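Local atomic coordinates of type IV secretion system protein VirB11 (PDB entry 2GZA), a protein that binds and hydrolyses ATP as a hexameric ATPase of the type IV secretion system of Brucella suis, a virulence system of this bacterium. Residues R89-A94 and Q103-P108; E154-K159 and Y345-K350; L174-V179 and V321-V326. All blocks are in the same frame, centred on the assembly; numbering follows the deposited sequence.

From the N terminus, the chain first doubles back at contact 1, where 89-94 and 103-108 form a beta hairpin at one margin of the six-stranded antiparallel sheet; this loop closes first. Helix 153-160 supplies the first half of contact 2, whose partner 345-350 arrives near the C terminus; contact 3, between 174-179 and 321-326, opens and closes within that span. Contact 3 joins two parallel strands in the middle of the mixed sheet, and contact 2 sets helix 153-160 against Tyr-345, where an outermost strand within the chain leads into the last helix. These two touch through Lys-350 and Asp-323; contact 1 lies about 40 Å from contact 2 and 30 Å from contact 3, centre to centre.

Contact 1: residues R89-A94 and Q103-P108; sequences RPVLSA and QIVRPP
Leu-92 and Ile-104 face each other as an antiparallel hydrogen-bonded pair, and their backbones carry the centre of this contact. Leu-92 N gives its hydrogen to Ile-104 O at 2.8 Å, and Ile-104 N returns one to Leu-92 O at 2.9 Å, nearly straight at 172°. One step further, Arg-106 N donates to Pro-90 O at 2.8 Å, so the ladder continues past the regular strands. The flanking pairs, Val-91 with Val-105 and Ser-93 with Gln-103, are non-hydrogen-bonded and meet through their side chains. The two valines stand next to each other on one face, Val-91 CG2 touching Val-105 CG1 at 3.9 Å. Gln-103 bends at chi2 (-96°), which turns its CD back over the neighbouring strand; its OE1 ends 2.8 Å from Ser-93 OG and 3.7 Å from Val-91 CG1. Beyond the strands, the rings of Pro-90 and Pro-108 cross obliquely, CG to CG at 3.8 Å, with Arg-106 CG beside Pro-90 CB. Outside this shell, helix 67-81 packs on the face bearing Leu-92 and Ile-104, while Ser-247 of helix 241-248 meets Val-91, Gln-103 and Val-105 on the other. Gln-103 and Val-105 also pair through their backbones with Thr-118 and Ser-116 of strand 116-120. The whole is a beta hairpin whose first strand, 91-95, is an outermost strand of the antiparallel sheet within this chain.

Contact 2: residues E154-K159 and Y345-K350; sequences ELLALK and YDPNTK
Leu-156 and Tyr-345 bring the two backbones nearest, with 7.6 Å between their CA atoms, too far for main-chain pairing; side chains bridge the gap. The residues 154-159 are a stretch of continuous helix. Across from it the chain runs from Tyr-345 through Asp-346, at the N-cap position, into helix 347-355. Asp-346 O accepts from both Thr-349 N and Lys-350 N, and Thr-349 OG1 donates to Asp-346 OD2 at 2.6 Å from above the carboxylate plane, which ties the first turn together.

Tyr-345 carries most of the contact. Its CB points toward helix 153-160, and chi1 of 179° sets CG anti to the backbone N. Leu-156 N sits at the ring edge, 3.8 Å from Tyr-345 CE2. Leu-155 crosses the tyrosine at about a right angle: its CB is 3.6 Å from Tyr-345 CE2 and its CD1 3.6 Å from Tyr-345 OH. On one face, Pro-347 CD lies over the ring centre, 3.6 Å above the plane. Leu-156 puts CD1 against Tyr-345 CD2, while its CD2 meets Asn-348 ND2 at 3.9 Å and nears Pro-347 CG. Lys-159 lays CD on Tyr-345 CB at 3.8 Å. Phe-167 of helix 164-173 adds an edge-to-face ring contact. The tyrosine thus packs between helix 153-160 and the N-capped start of helix 347-355, the last helix of this P-loop NTPase fold.

Contact 3: residues L174-V179 and V321-V326; sequences LERVIV and VVDVVV
Val-177 and Asp-323 meet where two parallel strands, 178-182 and 324-331, come together in the sheet of the P-loop ATPase domain. Their side chains cross at about a right angle. Asp-323 OD2 accepts from Val-177 N through its anti lone pair, at 2.9 Å and nearly straight (166°). The carboxylate is shared: OD1 forms a salt bridge with Lys-350, while OD2 holds the backbone at the approach to the strand. Arg-176 slants across Asp-323, the guanidinium and carboxylate planes 31° apart. The salt bridge from Arg-176 NH1 to Asp-323 OD2 is long at 3.9 Å; that oxygen sits off the guanidinium plane with no N-H aimed at it, so the attraction is electrostatic.

Further on, the pairing becomes regular. Val-324 N donates to Val-177 O, which also takes a weak bond from Asp-323 N; Val-179 N then reaches Val-324 O at 2.9 Å, and Val-326 N reaches Val-179 O. Ile-178 runs alongside Val-324 and Val-326, its CG2 meeting Val-326 CG2 at 3.9 Å on the face packed by helix 164-173. On the face of Val-179 and Val-325, covered by helix 289-300, Val-179 crosses Val-322 at about a right angle, CG2 to CG1 at 3.8 Å. The side chain of Val-179 lies about 7 Å from that of Lys-188, a predicted ATP-binding residue. Before the strand, helix 164-173 ends in a Schellman motif with Glu-175 at C-prime, and Arg-176, bent at chi2 and chi3, grips Leu-174 O side-on with NE at 3.0 Å and NH2 at 2.9 Å.

Contact 1: residues R89-A94 and Q103-P108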
loop_
_atom_site.group_PDB
_atom_site.type_symbol
_atom_site.label_atom_id
_atom_site.label_comp_id
_atom_site.label_asym_id
_atom_site.label_seq_id
_atom_site.Cartn_x
_atom_site.Cartn_y
_atom_site.Cartn_z
ATOM N N ARG C 89 12.390 -36.084 -0.643
ATOM C CA ARG C 89 11.340 -35.715 0.317
ATOM C C ARG C 89 11.666 -36.377 1.663
ATOM O O ARG C 89 11.092 -37.403 2.021
ATOM C CB ARG C 89 9.955 -36.106 -0.193
ATOM C CG ARG C 89 9.380 -35.089 -1.177
ATOM C CD ARG C 89 8.026 -35.479 -1.728
ATOM N NE ARG C 89 7.452 -34.387 -2.514
ATOM C CZ ARG C 89 6.412 -34.507 -3.335
ATOM N NH1 ARG C 89 5.812 -35.680 -3.505
ATOM N NH2 ARG C 89 5.975 -33.446 -3.997
ATOM N N PRO C 90 12.616 -35.781 2.408
ATOM C CA PRO C 90 13.173 -36.390 3.610
ATOM C C PRO C 90 12.532 -36.004 4.950
ATOM O O PRO C 90 12.967 -36.497 5.990
ATOM C CB PRO C 90 14.633 -35.924 3.571
ATOM C CG PRO C 90 14.663 -34.733 2.605
ATOM C CD PRO C 90 13.277 -34.502 2.112
ATOM N N VAL C 91 11.523 -35.141 4.931
ATOM C CA VAL C 91 10.817 -34.763 6.154
ATOM C C VAL C 91 9.372 -35.242 6.086
ATOM O O VAL C 91 8.649 -34.926 5.145
ATOM C CB VAL C 91 10.909 -33.244 6.427
ATOM C CG1 VAL C 91 10.046 -32.854 7.611
ATOM C CG2 VAL C 91 12.355 -32.851 6.673
ATOM N N LEU C 92 8.967 -36.014 7.090
ATOM C CA LEU C 92 7.648 -36.635 7.106
ATOM C C LEU C 92 6.912 -36.385 8.416
ATOM O O LEU C 92 7.474 -36.570 9.490
ATOM C CB LEU C 92 7.783 -38.141 6.872
ATOM C CG LEU C 92 6.583 -38.960 6.382
ATOM C CD1 LEU C 92 7.087 -40.237 5.793
ATOM C CD2 LEU C 92 5.571 -39.278 7.472
ATOM N N SER C 93 5.656 -35.959 8.311
ATOM C CA SER C 93 4.764 -35.850 9.464
ATOM C C SER C 93 3.584 -36.782 9.275
ATOM O O SER C 93 3.005 -36.846 8.190
ATOM C CB SER C 93 4.265 -34.423 9.654
ATOM O OG SER C 93 5.332 -33.558 9.978
ATOM N N ALA C 94 3.233 -37.506 10.332
ATOM C CA ALA C 94 2.146 -38.479 10.277
ATOM C C ALA C 94 1.460 -38.680 11.620
ATOM O O ALA C 94 2.016 -38.371 12.675
ATOM C CB ALA C 94 2.647 -39.812 9.742
ATOM N N GLN C 103 7.159 -37.529 13.753
ATOM C CA GLN C 103 7.974 -36.798 12.805
ATOM C C GLN C 103 9.230 -37.561 12.475
ATOM O O GLN C 103 9.956 -38.002 13.366
ATOM C CB GLN C 103 8.290 -35.393 13.283
ATOM C CG GLN C 103 7.555 -34.350 12.476
ATOM C CD GLN C 103 8.393 -33.773 11.350
ATOM O OE1 GLN C 103 7.933 -32.911 10.603
ATOM N NE2 GLN C 103 9.641 -34.229 11.230
ATOM N N ILE C 104 9.458 -37.734 11.181
ATOM C CA ILE C 104 10.626 -38.444 10.694
ATOM C C ILE C 104 11.433 -37.587 9.727
ATOM O O ILE C 104 10.901 -37.038 8.756
ATOM C CB ILE C 104 10.269 -39.807 10.048
ATOM C CG1 ILE C 104 9.507 -40.690 11.045
ATOM C CG2 ILE C 104 11.538 -40.517 9.559
ATOM C CD1 ILE C 104 9.138 -42.063 10.527
ATOM N N VAL C 105 12.721 -37.464 10.024
ATOM C CA VAL C 105 13.673 -36.819 9.130
ATOM C C VAL C 105 14.720 -37.844 8.710
ATOM O O VAL C 105 15.289 -38.535 9.554
ATOM C CB VAL C 105 14.380 -35.620 9.795
ATOM C CG1 VAL C 105 15.090 -34.764 8.742
ATOM C CG2 VAL C 105 13.393 -34.788 10.583
ATOM N N ARG C 106 14.960 -37.947 7.404
ATOM C CA ARG C 106 15.972 -38.866 6.884
ATOM C C ARG C 106 17.179 -38.151 6.224
ATOM O O ARG C 106 17.083 -36.973 5.884
ATOM C CB ARG C 106 15.350 -39.953 5.990
ATOM C CG ARG C 106 14.827 -39.488 4.659
ATOM C CD ARG C 106 14.959 -40.582 3.616
ATOM N NE ARG C 106 16.252 -40.521 2.929
ATOM C CZ ARG C 106 16.781 -41.507 2.214
ATOM N NH1 ARG C 106 16.142 -42.662 2.077
ATOM N NH2 ARG C 106 17.963 -41.338 1.635
ATOM N N PRO C 107 18.316 -38.871 6.081
ATOM C CA PRO C 107 19.711 -38.555 5.739
ATOM C C PRO C 107 20.192 -37.416 4.820
ATOM O O PRO C 107 21.339 -36.992 4.988
ATOM C CB PRO C 107 20.235 -39.879 5.231
ATOM C CG PRO C 107 19.634 -40.799 6.159
ATOM C CD PRO C 107 18.217 -40.309 6.372
ATOM N N PRO C 108 19.424 -36.971 3.809
ATOM C CA PRO C 108 20.017 -35.696 3.368
ATOM C C PRO C 108 19.731 -34.585 4.389
ATOM O O PRO C 108 20.626 -33.803 4.711
ATOM C CB PRO C 108 19.358 -35.423 2.017
ATOM C CG PRO C 108 18.087 -36.217 2.040
ATOM C CD PRO C 108 18.271 -37.388 2.994
#

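Contact 2: residues E154-K159 and Y345-K350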
loop_
_atom_site.group_PDB
_atom_site.type_symbol
_atom_site.label_atom_id
_atom_site.label_comp_id
_atom_site.label_asym_id
_atom_site.label_seq_id
_atom_site.Cartn_x
_atom_site.Cartn_y
_atom_site.Cartn_z
ATOM N N GLU C 154 19.444 -9.948 37.924
ATOM C CA GLU C 154 20.731 -10.617 38.123
ATOM C C GLU C 154 21.609 -10.462 36.882
ATOM O O GLU C 154 22.779 -10.100 36.985
ATOM C CB GLU C 154 20.551 -12.091 38.466
ATOM C CG GLU C 154 21.872 -12.831 38.585
ATOM C CD GLU C 154 21.705 -14.314 38.787
ATOM O OE1 GLU C 154 20.562 -14.771 39.011
ATOM O OE2 GLU C 154 22.726 -15.024 38.730
ATOM N N LEU C 155 21.032 -10.736 35.716
ATOM C CA LEU C 155 21.719 -10.547 34.444
ATOM C C LEU C 155 22.122 -9.097 34.215
ATOM O O LEU C 155 23.244 -8.815 33.788
ATOM C CB LEU C 155 20.845 -11.025 33.292
ATOM C CG LEU C 155 20.942 -12.506 32.974
ATOM C CD1 LEU C 155 19.853 -12.914 32.006
ATOM C CD2 LEU C 155 22.324 -12.833 32.434
ATOM N N LEU C 156 21.202 -8.188 34.510
ATOM C CA LEU C 156 21.421 -6.765 34.317
ATOM C C LEU C 156 22.533 -6.238 35.215
ATOM O O LEU C 156 23.298 -5.369 34.804
ATOM C CB LEU C 156 20.119 -5.996 34.538
ATOM C CG LEU C 156 19.877 -4.642 33.858
ATOM C CD1 LEU C 156 20.379 -4.588 32.413
ATOM C CD2 LEU C 156 18.395 -4.313 33.908
ATOM N N ALA C 157 22.629 -6.775 36.429
ATOM C CA ALA C 157 23.710 -6.413 37.351
ATOM C C ALA C 157 25.073 -6.901 36.862
ATOM O O ALA C 157 26.055 -6.161 36.934
ATOM C CB ALA C 157 23.420 -6.932 38.762
ATOM N N LEU C 158 25.125 -8.139 36.367
ATOM C CA LEU C 158 26.356 -8.716 35.819
ATOM C C LEU C 158 26.885 -7.913 34.637
ATOM O O LEU C 158 28.094 -7.684 34.529
ATOM C CB LEU C 158 26.151 -10.178 35.417
ATOM C CG LEU C 158 26.192 -11.226 36.532
ATOM C CD1 LEU C 158 25.607 -12.543 36.048
ATOM C CD2 LEU C 158 27.607 -11.425 37.057
ATOM N N LYS C 159 25.977 -7.477 33.769
ATOM C CA LYS C 159 26.328 -6.602 32.650
ATOM C C LYS C 159 26.859 -5.266 33.161
ATOM O O LYS C 159 27.880 -4.773 32.674
ATOM C CB LYS C 159 25.130 -6.369 31.724
ATOM C CG LYS C 159 25.500 -5.738 30.379
ATOM C CD LYS C 159 24.290 -5.594 29.456
ATOM C CE LYS C 159 23.850 -4.142 29.289
ATOM N NZ LYS C 159 23.091 -3.611 30.462
ATOM N N TYR C 345 21.678 -5.944 25.926
ATOM C CA TYR C 345 20.661 -6.583 26.747
ATOM C C TYR C 345 19.755 -5.499 27.310
ATOM O O TYR C 345 20.213 -4.631 28.045
ATOM C CB TYR C 345 21.322 -7.400 27.861
ATOM C CG TYR C 345 20.374 -8.092 28.810
ATOM C CD1 TYR C 345 19.426 -9.001 28.349
ATOM C CD2 TYR C 345 20.443 -7.857 30.180
ATOM C CE1 TYR C 345 18.563 -9.647 29.231
ATOM C CE2 TYR C 345 19.582 -8.495 31.069
ATOM C CZ TYR C 345 18.648 -9.386 30.588
ATOM O OH TYR C 345 17.802 -10.017 31.469
ATOM N N ASP C 346 18.475 -5.539 26.950
ATOM C CA ASP C 346 17.523 -4.526 27.395
ATOM C C ASP C 346 16.132 -5.100 27.718
ATOM O O ASP C 346 15.182 -4.870 26.970
ATOM C CB ASP C 346 17.441 -3.406 26.349
ATOM C CG ASP C 346 16.796 -2.137 26.879
ATOM O OD1 ASP C 346 16.549 -2.021 28.102
ATOM O OD2 ASP C 346 16.535 -1.242 26.054
ATOM N N PRO C 347 16.007 -5.829 28.847
ATOM C CA PRO C 347 14.734 -6.457 29.232
ATOM C C PRO C 347 13.663 -5.416 29.549
ATOM O O PRO C 347 12.468 -5.711 29.506
ATOM C CB PRO C 347 15.097 -7.259 30.482
ATOM C CG PRO C 347 16.320 -6.613 31.012
ATOM C CD PRO C 347 17.069 -6.086 29.833
ATOM N N ASN C 348 14.120 -4.206 29.850
ATOM C CA ASN C 348 13.261 -3.062 30.094
ATOM C C ASN C 348 12.488 -2.602 28.861
ATOM O O ASN C 348 11.408 -2.043 28.992
ATOM C CB ASN C 348 14.083 -1.894 30.657
ATOM C CG ASN C 348 14.209 -1.942 32.178
ATOM O OD1 ASN C 348 13.223 -1.807 32.897
ATOM N ND2 ASN C 348 15.427 -2.114 32.665
ATOM N N THR C 349 13.033 -2.816 27.667
ATOM C CA THR C 349 12.305 -2.443 26.462
ATOM C C THR C 349 11.451 -3.614 26.022
ATOM O O THR C 349 10.315 -3.434 25.594
ATOM C CB THR C 349 13.252 -1.901 25.340
ATOM O OG1 THR C 349 14.014 -0.801 25.847
ATOM C CG2 THR C 349 12.465 -1.407 24.126
ATOM N N LYS C 350 12.006 -4.808 26.136
ATOM C CA LYS C 350 11.194 -5.995 26.015
ATOM C C LYS C 350 9.947 -5.770 26.890
ATOM O O LYS C 350 8.828 -5.944 26.430
ATOM C CB LYS C 350 11.985 -7.225 26.457
ATOM C CG LYS C 350 11.273 -8.523 26.227
ATOM C CD LYS C 350 12.184 -9.677 26.508
ATOM C CE LYS C 350 11.392 -10.951 26.603
ATOM N NZ LYS C 350 12.230 -12.112 26.284
#

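Contact 3: residues L174-V179 and V321-V326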
loop_
_atom_site.group_PDB
_atom_site.type_symbol
_atom_site.label_atom_id
_atom_site.label_comp_id
_atom_site.label_asym_id
_atom_site.label_seq_id
_atom_site.Cartn_x
_atom_site.Cartn_y
_atom_site.Cartn_z
ATOM N N LEU C 174 19.898 -19.355 31.882
ATOM C CA LEU C 174 18.587 -18.736 32.025
ATOM C C LEU C 174 17.800 -18.729 30.714
ATOM O O LEU C 174 16.775 -18.054 30.599
ATOM C CB LEU C 174 18.740 -17.308 32.556
ATOM C CG LEU C 174 18.581 -17.009 34.053
ATOM C CD1 LEU C 174 18.684 -18.251 34.935
ATOM C CD2 LEU C 174 19.590 -15.947 34.488
ATOM N N GLU C 175 18.305 -19.464 29.726
ATOM C CA GLU C 175 17.597 -19.716 28.470
ATOM C C GLU C 175 17.209 -18.456 27.694
ATOM O O GLU C 175 16.184 -18.424 27.026
ATOM C CB GLU C 175 16.378 -20.618 28.712
ATOM C CG GLU C 175 16.764 -22.000 29.227
ATOM C CD GLU C 175 15.579 -22.814 29.701
ATOM O OE1 GLU C 175 14.470 -22.243 29.848
ATOM O OE2 GLU C 175 15.760 -24.030 29.926
ATOM N N ARG C 176 18.042 -17.424 27.783
ATOM C CA ARG C 176 17.870 -16.221 26.971
ATOM C C ARG C 176 18.147 -16.536 25.511
ATOM O O ARG C 176 19.025 -17.338 25.201
ATOM C CB ARG C 176 18.830 -15.104 27.411
ATOM C CG ARG C 176 18.758 -14.669 28.868
ATOM C CD ARG C 176 17.392 -14.142 29.271
ATOM N NE ARG C 176 16.554 -15.216 29.807
ATOM C CZ ARG C 176 15.226 -15.171 29.900
ATOM N NH1 ARG C 176 14.562 -14.102 29.484
ATOM N NH2 ARG C 176 14.564 -16.205 30.399
ATOM N N VAL C 177 17.404 -15.898 24.615
ATOM C CA VAL C 177 17.667 -16.015 23.187
ATOM C C VAL C 177 18.870 -15.144 22.861
ATOM O O VAL C 177 18.864 -13.936 23.114
ATOM C CB VAL C 177 16.453 -15.591 22.343
ATOM C CG1 VAL C 177 16.800 -15.608 20.856
ATOM C CG2 VAL C 177 15.281 -16.488 22.629
ATOM N N ILE C 178 19.909 -15.768 22.318
ATOM C CA ILE C 178 21.185 -15.097 22.085
ATOM C C ILE C 178 21.556 -15.120 20.613
ATOM O O ILE C 178 21.580 -16.179 19.980
ATOM C CB ILE C 178 22.323 -15.730 22.920
ATOM C CG1 ILE C 178 21.970 -15.699 24.407
ATOM C CG2 ILE C 178 23.656 -15.011 22.657
ATOM C CD1 ILE C 178 22.727 -16.712 25.248
ATOM N N VAL C 179 21.837 -13.935 20.081
ATOM C CA VAL C 179 22.349 -13.779 18.721
ATOM C C VAL C 179 23.825 -13.376 18.768
ATOM O O VAL C 179 24.174 -12.337 19.316
ATOM C CB VAL C 179 21.555 -12.706 17.908
ATOM C CG1 VAL C 179 22.167 -12.515 16.513
ATOM C CG2 VAL C 179 20.087 -13.072 17.797
ATOM N N VAL C 321 11.617 -11.042 21.150
ATOM C CA VAL C 321 12.115 -12.388 20.932
ATOM C C VAL C 321 13.615 -12.505 21.224
ATOM O O VAL C 321 14.069 -13.520 21.745
ATOM C CB VAL C 321 11.780 -12.820 19.487
ATOM C CG1 VAL C 321 12.799 -13.799 18.934
ATOM C CG2 VAL C 321 10.382 -13.383 19.434
ATOM N N VAL C 322 14.376 -11.468 20.896
ATOM C CA VAL C 322 15.836 -11.508 21.028
ATOM C C VAL C 322 16.271 -10.838 22.316
ATOM O O VAL C 322 16.090 -9.635 22.482
ATOM C CB VAL C 322 16.568 -10.841 19.811
ATOM C CG1 VAL C 322 18.073 -10.812 20.036
ATOM C CG2 VAL C 322 16.254 -11.575 18.514
ATOM N N ASP C 323 16.853 -11.618 23.217
ATOM C CA ASP C 323 17.225 -11.129 24.539
ATOM C C ASP C 323 18.607 -10.493 24.541
ATOM O O ASP C 323 18.792 -9.399 25.081
ATOM C CB ASP C 323 17.164 -12.254 25.569
ATOM C CG ASP C 323 15.758 -12.756 25.793
ATOM O OD1 ASP C 323 14.875 -11.916 26.067
ATOM O OD2 ASP C 323 15.540 -13.988 25.692
ATOM N N VAL C 324 19.578 -11.178 23.944
ATOM C CA VAL C 324 20.961 -10.734 23.977
ATOM C C VAL C 324 21.563 -10.749 22.577
ATOM O O VAL C 324 21.328 -11.669 21.802
ATOM C CB VAL C 324 21.818 -11.612 24.934
ATOM C CG1 VAL C 324 23.268 -11.148 24.957
ATOM C CG2 VAL C 324 21.242 -11.608 26.345
ATOM N N VAL C 325 22.325 -9.710 22.251
ATOM C CA VAL C 325 23.147 -9.696 21.046
ATOM C C VAL C 325 24.602 -9.480 21.459
ATOM O O VAL C 325 24.934 -8.456 22.063
ATOM C CB VAL C 325 22.731 -8.580 20.033
ATOM C CG1 VAL C 325 23.644 -8.590 18.799
ATOM C CG2 VAL C 325 21.279 -8.722 19.611
ATOM N N VAL C 326 25.457 -10.448 21.146
ATOM C CA VAL C 326 26.889 -10.332 21.417
ATOM C C VAL C 326 27.618 -10.046 20.120
ATOM O O VAL C 326 27.555 -10.841 19.189
ATOM C CB VAL C 326 27.484 -11.628 21.997
ATOM C CG1 VAL C 326 28.819 -11.333 22.681
ATOM C CG2 VAL C 326 26.513 -12.304 22.954
#